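Local coordinates for DSBA-like thioredoxin domain-containing protein (Nitrosomonas europaea, PDB 2IN3) that probably acts as a thiol-disulfide oxidoreductase or disulfide isomerase of the DsbA family, FrnE-like subfamily, at residues 29-32 with 33-37; 63-66 with 67-70; 132-135 with 136-139. All coordinates share one frame; numbering follows the deposited sequence. Where two conformers were deposited one is given.

Contact 1 of 3, residues 29-32 with 33-37; sequences ENIR and QEYSA. With EDO (1,2-ethanediol), chain E.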
loop_
_atom_site.group_PDB
_atom_site.type_symbol
_atom_site.label_atom_id
_atom_site.label_comp_id
_atom_site.label_asym_id
_atom_site.label_seq_id
_atom_site.Cartn_x
_atom_site.Cartn_y
_atom_site.Cartn_z
ATOM N N GLU A 29 6.801 7.635 4.241
ATOM C CA GLU A 29 7.341 7.624 5.623
ATOM C C GLU A 29 7.728 9.070 6.064
ATOM O O GLU A 29 7.380 9.519 7.172
ATOM C CB GLU A 29 8.563 6.693 5.757
ATOM C CG GLU A 29 9.250 6.696 7.175
ATOM C CD GLU A 29 10.709 6.119 7.198
ATOM O OE1 GLU A 29 11.179 5.572 6.167
ATOM O OE2 GLU A 29 11.394 6.227 8.263
ATOM N N ASN A 30 8.468 9.763 5.211
ATOM C CA ASN A 30 8.870 11.136 5.515
ATOM C C ASN A 30 7.678 12.068 5.668
ATOM O O ASN A 30 7.628 12.879 6.600
ATOM C CB ASN A 30 9.851 11.691 4.485
ATOM C CG ASN A 30 10.520 12.990 4.975
ATOM O OD1 ASN A 30 9.962 14.088 4.868
ATOM N ND2 ASN A 30 11.710 12.856 5.560
ATOM N N ILE A 31 6.702 11.932 4.759
ATOM C CA ILE A 31 5.476 12.733 4.823
ATOM C C ILE A 31 4.754 12.504 6.167
ATOM O O ILE A 31 4.412 13.462 6.880
ATOM C CB ILE A 31 4.542 12.400 3.634
ATOM C CG1 ILE A 31 5.151 12.880 2.323
ATOM C CG2 ILE A 31 3.149 13.077 3.832
ATOM C CD1 ILE A 31 4.420 12.289 1.061
ATOM N N ARG A 32 4.539 11.239 6.515
ATOM C CA ARG A 32 3.990 10.883 7.854
ATOM C C ARG A 32 4.790 11.465 8.982
ATOM O O ARG A 32 4.235 11.905 9.985
ATOM C CB ARG A 32 3.931 9.358 8.061
ATOM C CG ARG A 32 2.964 8.675 7.127
ATOM C CD ARG A 32 2.936 7.194 7.384
ATOM N NE ARG A 32 2.446 6.953 8.717
ATOM C CZ ARG A 32 3.051 6.234 9.636
ATOM N NH1 ARG A 32 4.198 5.619 9.387
ATOM N NH2 ARG A 32 2.488 6.120 10.806
ATOM N N GLN A 33 6.108 11.423 8.877
ATOM C CA GLN A 33 6.922 11.941 9.962
ATOM C C GLN A 33 6.743 13.465 10.072
ATOM O O GLN A 33 6.630 13.975 11.180
ATOM C CB GLN A 33 8.392 11.549 9.778
ATOM C CG GLN A 33 8.643 10.035 10.041
ATOM C CD GLN A 33 10.040 9.526 9.616
ATOM O OE1 GLN A 33 10.738 10.140 8.772
ATOM N NE2 GLN A 33 10.441 8.385 10.186
ATOM N N GLU A 34 6.641 14.154 8.935
ATOM C CA GLU A 34 6.668 15.611 8.914
ATOM C C GLU A 34 5.293 16.262 9.108
ATOM O O GLU A 34 5.173 17.305 9.781
ATOM C CB GLU A 34 7.295 16.093 7.610
ATOM C CG GLU A 34 8.094 17.356 7.792
ATOM C CD GLU A 34 8.554 17.973 6.479
ATOM O OE1 GLU A 34 8.702 19.197 6.467
ATOM O OE2 GLU A 34 8.784 17.243 5.487
ATOM N N TYR A 35 4.256 15.644 8.542
ATOM C CA TYR A 35 2.935 16.265 8.489
ATOM C C TYR A 35 1.878 15.746 9.468
ATOM O O TYR A 35 0.742 16.231 9.444
ATOM C CB TYR A 35 2.382 16.186 7.066
ATOM C CG TYR A 35 3.142 17.029 6.058
ATOM C CD1 TYR A 35 2.693 18.303 5.701
ATOM C CD2 TYR A 35 4.314 16.547 5.477
ATOM C CE1 TYR A 35 3.411 19.099 4.780
ATOM C CE2 TYR A 35 5.031 17.309 4.569
ATOM C CZ TYR A 35 4.569 18.568 4.205
ATOM O OH TYR A 35 5.282 19.284 3.278
ATOM N N SER A 36 2.233 14.795 10.330
ATOM C CA SER A 36 1.212 14.104 11.143
ATOM C C SER A 36 0.557 14.950 12.240
ATOM O O SER A 36 -0.438 14.528 12.845
ATOM C CB SER A 36 1.736 12.773 11.690
ATOM O OG SER A 36 1.770 11.807 10.650
ATOM N N ALA A 37 1.101 16.137 12.502
ATOM C CA ALA A 37 0.446 17.084 13.386
ATOM C C ALA A 37 -0.681 17.828 12.666
ATOM O O ALA A 37 -1.548 18.398 13.317
ATOM C CB ALA A 37 1.452 18.080 13.996
HETATM C C1 EDO E . 4.835 8.573 11.712
HETATM O O1 EDO E . 6.214 8.535 12.074
HETATM C C2 EDO E . 4.127 9.690 12.478
HETATM O O2 EDO E . 5.124 10.593 12.966
#
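Glu29 and Gln33, one helical turn apart, send extended chains out from the last turns of helix 19-35. The two run past each other at an angle and bring OE2 of Glu29 to 3.0 Å from NE2 of Gln33, with the carboxylate and amide planes turned 68° apart. Gln33 keeps CG beside its own backbone N (chi1 -72°), which lays that carbon over the backbone, 3.2 Å from Glu29 O.

Asn30 and Glu34 are set similarly, amide and carboxylate nearly perpendicular, but Asn30 OD1 and Glu34 OE2, 3.4 Å apart in the Glu34 conformer described, are both acceptors. In that conformer Arg202 of helix 198-211 bridges them: its NE makes a salt bridge to Glu34 OE2 and its NH2 a hydrogen bond to Asn30 OD1, which probably offsets their repulsion.

On the buried side CG2 of Ile31 rests 4.0 Å from CD2 of Tyr35. The tyrosine ring turns its edge to the backbone, with Ile31 O lying in the ring plane 3.4 Å from CD2. Ile31 O also accepts the backbone N-H of Tyr35, its N at 2.7 Å; at the far end of the ring the phenol OH is hydrogen-bonded to Asp206.

Just beyond, Ser36 folds back on Arg32. In one of its two conformers its OG donates to Arg32 O over 2.6 Å, in the carbonyl plane and on a lone pair. A 1,2-ethanediol, probably from the crystallisation liquor, lies beside this pair and places C1 over one face of the Arg32 guanidinium.

Ile31 and Tyr35 pack on helix 198-211, while the polar pairs line more accessible flanks: an amphipathic C-terminal part of helix 19-35 within the beta-alpha-beta unit 9-14, 19-35, 40-45 of the thioredoxin fold.

Contact 2 of 3, residues 63-66 with 67-70; sequences QILH and HWHS. With PO4 (phosphate ion), chain B; EDO (1,2-ethanediol), chain D.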
loop_
_atom_site.group_PDB
_atom_site.type_symbol
_atom_site.label_atom_id
_atom_site.label_comp_id
_atom_site.label_asym_id
_atom_site.label_seq_id
_atom_site.Cartn_x
_atom_site.Cartn_y
_atom_site.Cartn_z
ATOM N N GLN A 63 7.036 -7.168 -18.112
ATOM C CA GLN A 63 6.646 -5.778 -17.857
ATOM C C GLN A 63 6.849 -5.443 -16.401
ATOM O O GLN A 63 7.380 -4.390 -16.065
ATOM C CB GLN A 63 5.190 -5.521 -18.243
ATOM C CG GLN A 63 4.962 -5.602 -19.711
ATOM C CD GLN A 63 3.509 -5.392 -20.105
ATOM O OE1 GLN A 63 2.591 -6.011 -19.549
ATOM N NE2 GLN A 63 3.297 -4.536 -21.096
ATOM N N ILE A 64 6.409 -6.340 -15.522
ATOM C CA ILE A 64 6.497 -6.090 -14.086
ATOM C C ILE A 64 7.967 -5.979 -13.660
ATOM O O ILE A 64 8.355 -5.054 -12.925
ATOM C CB ILE A 64 5.740 -7.192 -13.274
ATOM C CG1 ILE A 64 4.226 -7.104 -13.529
ATOM C CG2 ILE A 64 6.074 -7.108 -11.772
ATOM C CD1 ILE A 64 3.440 -8.368 -13.138
ATOM N N LEU A 65 8.794 -6.895 -14.155
ATOM C CA LEU A 65 10.206 -6.876 -13.798
ATOM C C LEU A 65 10.910 -5.598 -14.299
ATOM O O LEU A 65 11.810 -5.100 -13.649
ATOM C CB LEU A 65 10.908 -8.129 -14.337
ATOM C CG LEU A 65 10.452 -9.440 -13.668
ATOM C CD1 LEU A 65 11.125 -10.601 -14.360
ATOM C CD2 LEU A 65 10.713 -9.454 -12.147
ATOM N N HIS A 66 10.494 -5.074 -15.455
ATOM C CA HIS A 66 11.046 -3.814 -15.926
ATOM C C HIS A 66 10.698 -2.715 -14.917
ATOM O O HIS A 66 11.550 -1.876 -14.604
ATOM C CB HIS A 66 10.523 -3.446 -17.316
ATOM C CG HIS A 66 10.867 -2.044 -17.718
ATOM N ND1 HIS A 66 12.171 -1.608 -17.855
ATOM C CD2 HIS A 66 10.079 -0.972 -17.984
ATOM C CE1 HIS A 66 12.170 -0.334 -18.199
ATOM N NE2 HIS A 66 10.914 0.076 -18.284
ATOM N N HIS A 67 9.459 -2.740 -14.394
ATOM C CA HIS A 67 9.055 -1.775 -13.361
ATOM C C HIS A 67 9.951 -1.905 -12.119
ATOM O O HIS A 67 10.402 -0.898 -11.587
ATOM C CB HIS A 67 7.555 -1.890 -12.989
ATOM C CG HIS A 67 6.646 -1.414 -14.082
ATOM N ND1 HIS A 67 5.310 -1.747 -14.150
ATOM C CD2 HIS A 67 6.900 -0.661 -15.178
ATOM C CE1 HIS A 67 4.777 -1.216 -15.242
ATOM N NE2 HIS A 67 5.724 -0.555 -15.888
ATOM N N TRP A 68 10.236 -3.138 -11.687
ATOM C CA TRP A 68 11.094 -3.360 -10.524
ATOM C C TRP A 68 12.488 -2.766 -10.744
ATOM O O TRP A 68 13.004 -2.034 -9.916
ATOM C CB TRP A 68 11.265 -4.854 -10.234
ATOM C CG TRP A 68 10.059 -5.581 -9.730
ATOM C CD1 TRP A 68 8.727 -5.189 -9.823
ATOM C CD2 TRP A 68 10.057 -6.869 -9.125
ATOM N NE1 TRP A 68 7.923 -6.155 -9.294
ATOM C CE2 TRP A 68 8.703 -7.193 -8.837
ATOM C CE3 TRP A 68 11.071 -7.780 -8.768
ATOM C CZ2 TRP A 68 8.330 -8.387 -8.205
ATOM C CZ3 TRP A 68 10.695 -8.982 -8.134
ATOM C CH2 TRP A 68 9.332 -9.279 -7.879
ATOM N N HIS A 69 13.107 -3.087 -11.866
ATOM C CA HIS A 69 14.379 -2.458 -12.208
ATOM C C HIS A 69 14.299 -0.912 -12.183
ATOM O O HIS A 69 15.159 -0.270 -11.580
ATOM C CB HIS A 69 14.853 -2.976 -13.552
ATOM C CG HIS A 69 15.315 -4.401 -13.520
ATOM N ND1 HIS A 69 16.487 -4.781 -12.910
ATOM C CD2 HIS A 69 14.778 -5.530 -14.035
ATOM C CE1 HIS A 69 16.672 -6.083 -13.078
ATOM N NE2 HIS A 69 15.644 -6.562 -13.748
ATOM N N SER A 70 13.274 -0.314 -12.816
ATOM C CA SER A 70 13.094 1.141 -12.785
ATOM C C SER A 70 13.013 1.684 -11.387
ATOM O O SER A 70 13.652 2.702 -11.097
ATOM C CB SER A 70 11.849 1.622 -13.551
ATOM O OG SER A 70 11.882 1.180 -14.878
HETATM P P PO4 B . 3.781 -2.971 -11.068
HETATM O O1 PO4 B . 4.161 -3.661 -12.348
HETATM O O2 PO4 B . 2.325 -3.172 -10.704
HETATM O O3 PO4 B . 4.678 -3.454 -9.970
HETATM O O4 PO4 B . 3.930 -1.473 -11.321
HETATM C C1 EDO D . 15.311 2.758 -15.581
HETATM O O1 EDO D . 14.681 1.474 -15.651
HETATM C C2 EDO D . 14.274 3.838 -15.786
HETATM O O2 EDO D . 13.439 3.355 -16.837
#
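Ile64 and Leu65 both touch the indole of Trp68, making the packed side of helix 58-75 in this DsbA-like thioredoxin-fold protein. Leu65 covers one face of the indole: its CD2 makes a CH-pi contact with the six-membered ring, 4.0 Å from the centroid and 20° off the normal. Ile64 lies alongside, pointing the same way as the indole, and its CG2 approaches NE1 of Trp68 to 3.2 Å, a tight fit. Phe79 stacks on the indole and Tyr123 meets it edge-to-face, so Trp68 is buried among aromatic neighbours.

The other side of the helix is polar and looser. His66 turns its ring away from its own backbone N (chi1 169°), which swings it along the helix until Ser70 OG sits over one face near the rim. Ser70 N donates to His66 O at 2.9 Å. The serine OG shares a hydrogen bond with O1 of a 1,2-ethanediol, in which either partner could be the donor.

His67 stands between the two sides, with Gln63 O over one face of its ring, 3.6 Å above the plane. It lies near, without touching, the Cys18 and Cys21 pair, which resembles a thioredoxin-type CxxC. A phosphate, probably from the crystallisation liquor, is also hydrogen-bonded to Ser19 OG. His67 ND1 donates to phosphate O1 in the plane of the ring, at 2.9 Å and an N-H...O angle of 167°.

Contact 3 of 3, residues 132-135 with 136-139; sequences LAIL and KKLA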
loop_
_atom_site.group_PDB
_atom_site.type_symbol
_atom_site.label_atom_id
_atom_site.label_comp_id
_atom_site.label_asym_id
_atom_site.label_seq_id
_atom_site.Cartn_x
_atom_site.Cartn_y
_atom_site.Cartn_z
ATOM N N LEU A 132 -2.226 -16.480 3.915
ATOM C CA LEU A 132 -2.449 -16.182 5.337
ATOM C C LEU A 132 -1.228 -16.547 6.198
ATOM O O LEU A 132 -0.834 -15.783 7.089
ATOM C CB LEU A 132 -3.731 -16.861 5.873
ATOM C CG LEU A 132 -3.956 -16.930 7.395
ATOM C CD1 LEU A 132 -4.222 -15.553 7.971
ATOM C CD2 LEU A 132 -5.064 -17.901 7.810
ATOM N N ALA A 133 -0.635 -17.703 5.918
ATOM C CA ALA A 133 0.520 -18.184 6.671
ATOM C C ALA A 133 1.606 -17.115 6.699
ATOM O O ALA A 133 2.171 -16.810 7.756
ATOM C CB ALA A 133 1.047 -19.498 6.076
ATOM N N ILE A 134 1.860 -16.515 5.540
ATOM C CA ILE A 134 2.824 -15.443 5.435
ATOM C C ILE A 134 2.378 -14.176 6.172
ATOM O O ILE A 134 3.150 -13.609 6.970
ATOM C CB ILE A 134 3.188 -15.160 3.944
ATOM C CG1 ILE A 134 3.728 -16.443 3.273
ATOM C CG2 ILE A 134 4.168 -13.995 3.832
ATOM C CD1 ILE A 134 4.983 -17.018 3.924
ATOM N N LEU A 135 1.134 -13.750 5.934
ATOM C CA LEU A 135 0.612 -12.521 6.517
ATOM C C LEU A 135 0.576 -12.524 8.058
ATOM O O LEU A 135 0.924 -11.514 8.689
ATOM C CB LEU A 135 -0.773 -12.191 5.930
ATOM C CG LEU A 135 -0.785 -11.853 4.418
ATOM C CD1 LEU A 135 -2.217 -11.774 3.876
ATOM C CD2 LEU A 135 0.005 -10.558 4.098
ATOM N N LYS A 136 0.145 -13.635 8.655
ATOM C CA LYS A 136 0.046 -13.734 10.120
ATOM C C LYS A 136 1.419 -13.678 10.798
ATOM O O LYS A 136 1.585 -13.109 11.888
ATOM C CB LYS A 136 -0.758 -14.981 10.543
ATOM C CG LYS A 136 -0.027 -16.307 10.339
ATOM C CD LYS A 136 -0.925 -17.491 10.685
ATOM C CE LYS A 136 -0.183 -18.826 10.583
ATOM N NZ LYS A 136 -1.199 -19.936 10.539
ATOM N N LYS A 137 2.418 -14.243 10.134
ATOM C CA LYS A 137 3.784 -14.165 10.613
ATOM C C LYS A 137 4.252 -12.694 10.682
ATOM O O LYS A 137 4.850 -12.280 11.678
ATOM C CB LYS A 137 4.673 -15.019 9.715
ATOM C CG LYS A 137 6.094 -15.209 10.187
ATOM C CD LYS A 137 6.835 -16.199 9.283
ATOM C CE LYS A 137 7.043 -15.641 7.854
ATOM N NZ LYS A 137 7.949 -16.502 7.021
ATOM N N LEU A 138 3.942 -11.907 9.646
ATOM C CA LEU A 138 4.316 -10.502 9.617
ATOM C C LEU A 138 3.631 -9.692 10.722
ATOM O O LEU A 138 4.264 -8.817 11.352
ATOM C CB LEU A 138 4.092 -9.882 8.206
ATOM C CG LEU A 138 4.908 -10.530 7.076
ATOM C CD1 LEU A 138 4.514 -9.987 5.703
ATOM C CD2 LEU A 138 6.380 -10.317 7.291
ATOM N N ALA A 139 2.358 -9.996 10.972
ATOM C CA ALA A 139 1.597 -9.363 12.046
ATOM C C ALA A 139 2.205 -9.693 13.447
ATOM O O ALA A 139 2.372 -8.806 14.294
ATOM C CB ALA A 139 0.124 -9.773 11.958
#
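Lys136 places CG between its backbone N and carbonyl carbon (chi1 72°), and this torsion turns its chain back toward the preceding turn, over Leu132 and Ala133. Beyond CG the chain is fully extended. The segments form most of helix 132-141, a short amphipathic helix of the DsbA-like protein that packs against helices 111-123 and 146-154.

The lysine methylenes do the touching. CG of Lys136 sits 3.4 Å from both Leu132 O and Ala133 O, and CE passes 4.0 Å from the CA of Ala133, so the aliphatic part lies along the backbone while NZ is carried toward the start of the helix. There it forms a long, weak ion pair with Glu146. The backbone N of the same lysine donates to Leu132 O at 2.8 Å, with an N-H...O angle of 172°.

Lys137 leaves in another direction. Its chain heads off on the side remote from its own N (chi1 -172°), and a bend at chi3 turns the tail; NZ ends 4.3 Å from CD1 of Ile134 and makes a long, weak ion pair with Glu127.

The leucines serve the buried side. Leu135 reaches Ile118 of helix 111-123 and Phe153 of helix 146-154, whereas Leu138 faces Phe114 and Ala121 of helix 111-123. Between Ile134 and Leu138 the methyls are only loosely apposed. The Leu138 side chain comes nearer to the backbone: its CG lies 3.5 Å from Ile134 O, which also accepts the Leu138 N-H, while CG2 of Ile134 stays 4.4 Å from CD1 of Leu138.

How the contacts relate
All three contacts join side chains about one turn apart within a helix, each on a different helix, with centres 26 to 28 Å apart and no atoms touching between them. Contact 1 belongs to a beta-alpha-beta unit around the central sheet, and contact 3 to the helical part of the chain; both are partly buried, whereas contact 2 is mostly surface. Their chemistry differs accordingly. Contact 1 ties three of its polar side chains, Asn30, Glu34 and Tyr35, to helix 198-211. Contact 3 relies on leucines against two helices, with lysines only weakly paired. Contact 2 combines aromatic packing with histidines and touches helix 19-35, the helix that also carries contact 1.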